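Local coordinates for protein PTS system, cellobiose-specific IIA component (Bacillus anthracis, PDB 3K1S) that probably accepts a phosphoryl group from HPr and passes it to the IIB component during phosphotransferase-driven cellobiose uptake, working as an all-helical trimer, at residues A[72-75]-A[76-80]; A[99-102]-A[103-107]. One frame throughout, in Å; residues are numbered along the deposited sequence.

From the N terminus the chain runs up helix 10-34, back along helix 38-67, through a loop and out again on helix 76-108, an up-down-up three-helix bundle. Contact 1 (72-75 with 76-80) closes the second connection, where the loop enters the third helix; contact 2 (99-102 with 103-107) is helical throughout and lies near the far end of that same helix. The two follow in series, neither nested nor crossing, with centres 40 Å apart on opposite sides of the chain's centre. Each packs on helices 10-34 and 38-67 of its own chain and also meets both other subunits, so the third helix is tied into the trimer near both ends.

Contact 1 of 2, residues A[72-75]-A[76-80]; sequences TEIS and VLLIH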
loop_
_atom_site.group_PDB
_atom_site.type_symbol
_atom_site.label_atom_id
_atom_site.label_comp_id
_atom_site.label_asym_id
_atom_site.label_seq_id
_atom_site.Cartn_x
_atom_site.Cartn_y
_atom_site.Cartn_z
ATOM N N THR A 72 15.270 13.946 12.916
ATOM C CA THR A 72 13.877 13.787 13.315
ATOM C C THR A 72 13.752 12.685 14.353
ATOM O O THR A 72 14.465 11.682 14.300
ATOM C CB THR A 72 12.972 13.475 12.097
ATOM O OG1 THR A 72 12.642 14.697 11.425
ATOM C CG2 THR A 72 11.678 12.788 12.528
ATOM N N GLU A 73 12.844 12.888 15.304
ATOM C CA GLU A 73 12.521 11.872 16.298
ATOM C C GLU A 73 11.633 10.818 15.639
ATOM O O GLU A 73 10.537 11.126 15.165
ATOM C CB GLU A 73 11.816 12.505 17.504
ATOM C CG GLU A 73 11.452 11.531 18.637
ATOM C CD GLU A 73 12.651 11.096 19.475
ATOM O OE1 GLU A 73 13.718 11.744 19.392
ATOM O OE2 GLU A 73 12.522 10.101 20.228
ATOM N N ILE A 74 12.126 9.584 15.591
ATOM C CA ILE A 74 11.376 8.478 15.001
ATOM C C ILE A 74 10.443 7.873 16.044
ATOM O O ILE A 74 10.867 7.514 17.145
ATOM C CB ILE A 74 12.309 7.391 14.399
ATOM C CG1 ILE A 74 13.362 8.016 13.464
ATOM C CG2 ILE A 74 11.498 6.313 13.681
ATOM C CD1 ILE A 74 12.811 8.713 12.203
ATOM N N SER A 75 9.167 7.778 15.690
ATOM C CA SER A 75 8.147 7.237 16.582
ATOM C C SER A 75 7.209 6.336 15.788
ATOM O O SER A 75 7.192 6.384 14.556
ATOM C CB SER A 75 7.355 8.370 17.243
ATOM O OG SER A 75 6.598 9.102 16.279
ATOM N N VAL A 76 6.439 5.509 16.491
ATOM C CA VAL A 76 5.401 4.711 15.845
ATOM C C VAL A 76 4.469 5.607 15.012
ATOM O O VAL A 76 4.167 5.280 13.861
ATOM C CB VAL A 76 4.596 3.873 16.862
ATOM C CG1 VAL A 76 3.401 3.230 16.194
ATOM C CG2 VAL A 76 5.491 2.796 17.515
ATOM N N LEU A 77 4.041 6.735 15.578
ATOM C CA LEU A 77 3.090 7.615 14.886
ATOM C C LEU A 77 3.664 8.173 13.580
ATOM O O LEU A 77 2.979 8.187 12.566
ATOM C CB LEU A 77 2.556 8.746 15.792
ATOM C CG LEU A 77 1.269 9.431 15.282
ATOM C CD1 LEU A 77 0.091 8.461 15.244
ATOM C CD2 LEU A 77 0.903 10.681 16.086
ATOM N N LEU A 78 4.922 8.608 13.606
ATOM C CA LEU A 78 5.590 9.090 12.396
ATOM C C LEU A 78 5.669 8.005 11.317
ATOM O O LEU A 78 5.427 8.280 10.144
ATOM C CB LEU A 78 6.980 9.643 12.714
ATOM C CG LEU A 78 7.875 10.097 11.552
ATOM C CD1 LEU A 78 7.234 11.203 10.733
ATOM C CD2 LEU A 78 9.227 10.545 12.084
ATOM N N ILE A 79 5.997 6.781 11.723
ATOM C CA ILE A 79 6.073 5.654 10.793
ATOM C C ILE A 79 4.695 5.387 10.213
ATOM O O ILE A 79 4.542 5.205 8.999
ATOM C CB ILE A 79 6.606 4.370 11.473
ATOM C CG1 ILE A 79 8.043 4.580 11.955
ATOM C CG2 ILE A 79 6.507 3.179 10.506
ATOM C CD1 ILE A 79 8.526 3.552 12.961
ATOM N N HIS A 80 3.697 5.384 11.092
ATOM C CA HIS A 80 2.296 5.219 10.707
ATOM C C HIS A 80 1.860 6.325 9.743
ATOM O O HIS A 80 1.200 6.056 8.736
ATOM C CB HIS A 80 1.431 5.225 11.966
ATOM C CG HIS A 80 0.027 4.750 11.752
ATOM N ND1 HIS A 80 -0.272 3.496 11.261
ATOM C CD2 HIS A 80 -1.160 5.346 12.009
ATOM C CE1 HIS A 80 -1.583 3.346 11.209
ATOM N NE2 HIS A 80 -2.146 4.453 11.660
#
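Ser75 meets Leu78 through a side-chain N-cap bond at the start of helix 76-108. The hydroxyl OG of Ser75 accepts from Leu78 N at 3.2 Å, and the N-H...O angle of 167° makes the bond nearly straight. With chi1 at 66°, OG sits between the backbone N and the carbonyl carbon, which turns it over the first turn of the helix. The next amide, Ile79 N, donates to Ser75 O at 3.1 Å, the first i to i+4 bond of the helix; His80 N to Val76 O follows it. The remaining amides of the first turn are taken up by another chain: Val76 N and Leu77 N are hydrogen-bonded to OE2 and OE1 of Glu66 of the second subunit, so one carboxylate serves two N-H groups and ties the helix start into the trimer interface.

Beside the cap, Leu78 CG is anti to the backbone N (chi1 175°), which sends CD2 back over the incoming loop. Leu78 CD2 lies 3.4 Å from Thr72 CG2, tighter than usual van der Waals contact. The same methyl is 4.0 Å from Ile74 CD1. Ile74 CG2 in turn touches Ile79 CD1 at 4.1 Å, the two side chains crossing at about a right angle. Leu62 on helix 38-67 packs against both Thr72 and Leu78, while Ile74 and Ile79 also pack on Ile79 of the third subunit. Helix N termini carry partial positive charge, consistent with the helix start stabilising the anionic carboxylate of a neighbouring subunit.

Contact 2 of 2, residues A[99-102]-A[103-107]; sequences IDLY and KKLEA. With NA (sodium ion), chain J.
Tyr102 and Leu105 pack along one side of helix 76-108, the third helix of a spectrin repeat-like bundle, with Tyr102 CD1 4.5 Å from Leu105 CD1. Leu101 CD1 approaches Leu105 CG at a similar range, and both leucines turn to their counterparts in the other subunits: Leu101 meets Leu101 of each, Leu105 meets Leu105 of the third. Another face carries Lys103, whose extended chain runs alongside Ile99, its CE and NZ near Ile99 CG2. A water bridges Lys103 NZ and Asp100 OD1, donating to OD1 at 2.8 Å; its 2.5 Å distance from NZ is short and its exact length doubtful. Lys103 NZ also forms a salt bridge with Asp42 OD1 on helix 38-67, and the other Asp100 oxygen, OD2, forms one with Lys34 NZ of the third subunit. Behind these side chains, four successive i to i+4 bonds, from Lys103 N to Ile99 O through Glu106 N to Tyr102 O, fix the helical spacing. Tyr102 CG points away from the carbonyl carbon (chi1 -83°), which takes the ring off the helix so that its hydroxyl reaches a sodium ion shared with Glu97 O of the second subunit; the ion sits in the ring plane at the edge, 2.2 Å from Tyr102 OH.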
loop_
_atom_site.group_PDB
_atom_site.type_symbol
_atom_site.label_atom_id
_atom_site.label_comp_id
_atom_site.label_asym_id
_atom_site.label_seq_id
_atom_site.Cartn_x
_atom_site.Cartn_y
_atom_site.Cartn_z
ATOM N N ILE A 99 -12.053 2.925 -11.513
ATOM C CA ILE A 99 -12.967 3.858 -12.160
ATOM C C ILE A 99 -12.969 3.661 -13.678
ATOM O O ILE A 99 -14.035 3.628 -14.302
ATOM C CB ILE A 99 -12.639 5.320 -11.777
ATOM C CG1 ILE A 99 -12.783 5.504 -10.258
ATOM C CG2 ILE A 99 -13.540 6.296 -12.535
ATOM C CD1 ILE A 99 -12.064 6.711 -9.702
ATOM N N ASP A 100 -11.780 3.511 -14.263
ATOM C CA ASP A 100 -11.666 3.296 -15.708
ATOM C C ASP A 100 -12.311 1.983 -16.109
ATOM O O ASP A 100 -12.969 1.898 -17.147
ATOM C CB ASP A 100 -10.208 3.348 -16.172
ATOM C CG ASP A 100 -9.867 4.646 -16.888
ATOM O OD1 ASP A 100 -10.688 5.592 -16.859
ATOM O OD2 ASP A 100 -8.777 4.721 -17.495
ATOM N N LEU A 101 -12.138 0.970 -15.266
ATOM C CA LEU A 101 -12.725 -0.338 -15.500
ATOM C C LEU A 101 -14.251 -0.279 -15.440
ATOM O O LEU A 101 -14.931 -0.942 -16.224
ATOM C CB LEU A 101 -12.156 -1.368 -14.512
ATOM C CG LEU A 101 -12.613 -2.829 -14.600
ATOM C CD1 LEU A 101 -12.506 -3.380 -16.016
ATOM C CD2 LEU A 101 -11.799 -3.680 -13.636
ATOM N N TYR A 102 -14.792 0.516 -14.523
ATOM C CA TYR A 102 -16.247 0.709 -14.468
ATOM C C TYR A 102 -16.795 1.471 -15.671
ATOM O O TYR A 102 -17.912 1.197 -16.120
ATOM C CB TYR A 102 -16.688 1.365 -13.154
ATOM C CG TYR A 102 -16.828 0.373 -12.023
ATOM C CD1 TYR A 102 -17.870 -0.552 -12.013
ATOM C CD2 TYR A 102 -15.917 0.352 -10.965
ATOM C CE1 TYR A 102 -18.005 -1.473 -10.982
ATOM C CE2 TYR A 102 -16.043 -0.571 -9.926
ATOM C CZ TYR A 102 -17.091 -1.480 -9.946
ATOM O OH TYR A 102 -17.239 -2.397 -8.930
ATOM N N LYS A 103 -16.013 2.417 -16.192
ATOM C CA LYS A 103 -16.387 3.137 -17.416
ATOM C C LYS A 103 -16.424 2.208 -18.624
ATOM O O LYS A 103 -17.316 2.324 -19.468
ATOM C CB LYS A 103 -15.464 4.330 -17.677
ATOM C CG LYS A 103 -15.779 5.535 -16.801
ATOM C CD LYS A 103 -14.752 6.643 -16.948
ATOM C CE LYS A 103 -15.086 7.788 -16.003
ATOM N NZ LYS A 103 -13.941 8.708 -15.770
ATOM N N LYS A 104 -15.465 1.286 -18.696
ATOM C CA LYS A 104 -15.411 0.313 -19.790
ATOM C C LYS A 104 -16.605 -0.635 -19.742
ATOM O O LYS A 104 -17.185 -0.965 -20.776
ATOM C CB LYS A 104 -14.107 -0.493 -19.758
ATOM C CG LYS A 104 -13.822 -1.234 -21.060
ATOM C CD LYS A 104 -12.950 -2.465 -20.850
ATOM C CE LYS A 104 -12.259 -2.898 -22.145
ATOM N NZ LYS A 104 -13.191 -3.039 -23.307
ATOM N N LEU A 105 -16.964 -1.067 -18.534
ATOM C CA LEU A 105 -18.082 -1.987 -18.346
ATOM C C LEU A 105 -19.429 -1.357 -18.710
ATOM O O LEU A 105 -20.353 -2.060 -19.120
ATOM C CB LEU A 105 -18.098 -2.538 -16.921
ATOM C CG LEU A 105 -16.880 -3.365 -16.494
ATOM C CD1 LEU A 105 -16.987 -3.760 -15.030
ATOM C CD2 LEU A 105 -16.699 -4.603 -17.370
ATOM N N GLU A 106 -19.547 -0.055 -18.513
ATOM C CA GLU A 106 -20.675 0.712 -18.989
ATOM C C GLU A 106 -20.692 0.838 -20.501
ATOM O O GLU A 106 -21.729 0.781 -21.127
ATOM C CB GLU A 106 -20.702 2.090 -18.358
ATOM C CG GLU A 106 -21.079 2.063 -16.920
ATOM C CD GLU A 106 -21.970 3.202 -16.545
ATOM O OE1 GLU A 106 -21.869 4.268 -17.182
ATOM O OE2 GLU A 106 -22.778 3.032 -15.616
ATOM N N ALA A 107 -19.518 1.033 -21.071
ATOM C CA ALA A 107 -19.351 1.217 -22.509
ATOM C C ALA A 107 -19.809 -0.010 -23.298
ATOM O O ALA A 107 -20.189 0.103 -24.466
ATOM C CB ALA A 107 -17.901 1.549 -22.831
HETATM NA NA NA J . -15.694 -3.130 -7.583
HETATM O O HOH W 1 -11.537 7.905 -15.606
#